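Local coordinates for cystathionine beta-lyase family protein, YNBB B.subtilis ortholog (Clostridium acetobutylicum, PDB 3HVY) that is a putative cystathionine beta-lyase of the methionine gamma-lyase family that carries pyridoxal phosphate as a lysine adduct and is possibly involved in aluminium resistance, at residues D[77-80]-D[81-85]. Sequence-based numbering, arbitrary orientation.
Sequences DSLD and RVYAN. With NA (sodium ion), chain X.
R81 folds back over D77 and S78 on helix 74-87, a worked example of how an alpha-helix combines i to i+4 backbone bonding with side chains that serve different neighbours. Its N donates to D77 O at 3.3 Å, and a turn at chi3 (-78°) swings the guanidinium back so that one face lies over that same carbonyl oxygen, 3.6 Å below the plane's centre. NH2 comes within 3.2 Å of S78 OG, and both side chains meet E56 OE2: R81 NE in a salt bridge, S78 OG in a hydrogen bond. V82 follows, its N bonded to S78 O at 2.9 Å while its methyls face helices 18-55 and 287-317. Y83 N reaches L79 O by a nearly straight bond (173°), and its ring runs alongside L79, with CE1 3.9 Å from CD1 of L79; both side chains pack on V94 of strand 91-95, at the edge of the seven-stranded sheet within this chain. A84 N binds D80 O; D80 OD1 accepts a hydrogen bond from V94 N and OD2 forms a salt bridge with R95 NH1, tying helix to strand a second time. With CG anti to the backbone N (chi1 -164°), N85, two residues before the helix ends, chelates the sodium ion through its O and OD1, each at 2.3 Å; N88 and two waters are further ligands, while ND2 is hydrogen-bonded to E55 OE1.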
ATOM      1  N   ASP D  77      14.559   3.721  10.901  1.00 30.16           N
ATOM      2  CA  ASP D  77      15.774   3.911  11.694  1.00 30.40           C
ATOM      3  C   ASP D  77      15.942   2.843  12.753  1.00 28.48           C
ATOM      4  O   ASP D  77      17.048   2.423  13.040  1.00 29.62           O
ATOM      5  CB  ASP D  77      15.796   5.314  12.302  1.00 32.28           C
ATOM      6  CG  ASP D  77      15.896   6.398  11.224  1.00 38.25           C
ATOM      7  OD1 ASP D  77      16.352   6.111  10.073  1.00 36.96           O
ATOM      8  OD2 ASP D  77      15.477   7.507  11.526  1.00 39.84           O
ATOM      9  N   SER D  78      14.850   2.370  13.317  1.00 29.16           N
ATOM     10  CA  SER D  78      14.946   1.308  14.300  1.00 29.28           C
ATOM     11  C   SER D  78      15.221  -0.040  13.649  1.00 30.82           C
ATOM     12  O   SER D  78      15.856  -0.932  14.280  1.00 32.40           O
ATOM     13  CB  SER D  78      13.651   1.234  15.115  1.00 29.33           C
ATOM     14  OG  SER D  78      13.515   2.329  16.017  1.00 33.17           O
ATOM     15  N   LEU D  79      14.745  -0.242  12.422  1.00 30.53           N
ATOM     16  CA  LEU D  79      15.061  -1.533  11.739  1.00 31.24           C
ATOM     17  C   LEU D  79      16.553  -1.595  11.499  1.00 31.27           C
ATOM     18  O   LEU D  79      17.172  -2.627  11.699  1.00 29.01           O
ATOM     19  CB  LEU D  79      14.298  -1.767  10.463  1.00 29.52           C
ATOM     20  CG  LEU D  79      14.483  -3.140   9.785  1.00 30.24           C
ATOM     21  CD1 LEU D  79      14.027  -4.255  10.700  1.00 30.10           C
ATOM     22  CD2 LEU D  79      13.666  -3.159   8.511  1.00 32.17           C
ATOM     23  N   ASP D  80      17.138  -0.505  11.040  1.00 32.89           N
ATOM     24  CA  ASP D  80      18.606  -0.455  10.956  1.00 29.82           C
ATOM     25  C   ASP D  80      19.294  -0.837  12.281  1.00 31.21           C
ATOM     26  O   ASP D  80      20.280  -1.560  12.276  1.00 30.88           O
ATOM     27  CB  ASP D  80      19.071   0.930  10.568  1.00 33.89           C
ATOM     28  CG  ASP D  80      18.673   1.324   9.145  1.00 34.38           C
ATOM     29  OD1 ASP D  80      18.205   0.464   8.391  1.00 33.83           O
ATOM     30  OD2 ASP D  80      18.798   2.542   8.794  1.00 29.88           O
ATOM     31  N   ARG D  81      18.803  -0.324  13.425  1.00 32.68           N
ATOM     32  CA  ARG D  81      19.414  -0.675  14.708  1.00 31.41           C
ATOM     33  C   ARG D  81      19.224  -2.156  15.038  1.00 33.31           C
ATOM     34  O   ARG D  81      20.139  -2.814  15.542  1.00 29.72           O
ATOM     35  CB  ARG D  81      18.878   0.196  15.818  1.00 32.55           C
ATOM     36  CG  ARG D  81      19.417   1.610  15.730  1.00 37.49           C
ATOM     37  CD  ARG D  81      19.097   2.425  16.985  1.00 42.26           C
ATOM     38  NE  ARG D  81      17.711   2.880  16.980  1.00 48.02           N
ATOM     39  CZ  ARG D  81      17.272   3.972  16.338  1.00 53.30           C
ATOM     40  NH1 ARG D  81      18.090   4.795  15.694  1.00 51.51           N
ATOM     41  NH2 ARG D  81      15.994   4.277  16.379  1.00 47.45           N
ATOM     42  N   VAL D  82      18.060  -2.707  14.696  1.00 31.83           N
ATOM     43  CA  VAL D  82      17.800  -4.143  14.952  1.00 28.18           C
ATOM     44  C   VAL D  82      18.783  -5.025  14.141  1.00 31.26           C
ATOM     45  O   VAL D  82      19.396  -5.940  14.691  1.00 28.39           O
ATOM     46  CB  VAL D  82      16.305  -4.499  14.679  1.00 31.40           C
ATOM     47  CG1 VAL D  82      16.094  -6.017  14.635  1.00 32.60           C
ATOM     48  CG2 VAL D  82      15.387  -3.807  15.779  1.00 27.42           C
ATOM     49  N   TYR D  83      18.948  -4.729  12.847  1.00 27.38           N
ATOM     50  CA  TYR D  83      19.866  -5.470  12.031  1.00 29.11           C
ATOM     51  C   TYR D  83      21.310  -5.319  12.552  1.00 27.99           C
ATOM     52  O   TYR D  83      22.057  -6.296  12.591  1.00 29.28           O
ATOM     53  CB  TYR D  83      19.836  -4.992  10.597  1.00 30.05           C
ATOM     54  CG  TYR D  83      18.913  -5.697   9.626  1.00 31.31           C
ATOM     55  CD1 TYR D  83      17.550  -5.733   9.814  1.00 29.78           C
ATOM     56  CD2 TYR D  83      19.422  -6.232   8.422  1.00 30.36           C
ATOM     57  CE1 TYR D  83      16.692  -6.325   8.816  1.00 28.56           C
ATOM     58  CE2 TYR D  83      18.602  -6.808   7.476  1.00 29.40           C
ATOM     59  CZ  TYR D  83      17.245  -6.895   7.690  1.00 27.67           C
ATOM     60  OH  TYR D  83      16.437  -7.483   6.706  1.00 34.51           O
ATOM     61  N   ALA D  84      21.729  -4.103  12.885  1.00 28.73           N
ATOM     62  CA  ALA D  84      23.103  -3.893  13.423  1.00 28.27           C
ATOM     63  C   ALA D  84      23.323  -4.785  14.680  1.00 30.94           C
ATOM     64  O   ALA D  84      24.382  -5.430  14.877  1.00 30.99           O
ATOM     65  CB  ALA D  84      23.323  -2.430  13.757  1.00 26.04           C
ATOM     66  N   ASN D  85      22.310  -4.851  15.516  1.00 30.43           N
ATOM     67  CA  ASN D  85      22.380  -5.702  16.711  1.00 31.48           C
ATOM     68  C   ASN D  85      22.518  -7.192  16.317  1.00 32.20           C
ATOM     69  O   ASN D  85      23.405  -7.914  16.810  1.00 31.61           O
ATOM     70  CB  ASN D  85      21.122  -5.511  17.526  1.00 33.96           C
ATOM     71  CG  ASN D  85      21.251  -6.035  18.953  1.00 39.38           C
ATOM     72  OD1 ASN D  85      22.244  -6.693  19.315  1.00 41.26           O
ATOM     73  ND2 ASN D  85      20.270  -5.699  19.791  1.00 34.32           N
TER
HETATM   74 NA    NA X 427      24.176  -7.933  19.009  1.00 37.09          NA
HETATM   75  O   HOH W   1      24.545  -8.411  21.336  1.00 47.75           O
HETATM   76  O   HOH W   2      25.328  -5.548  18.967  1.00 44.30           O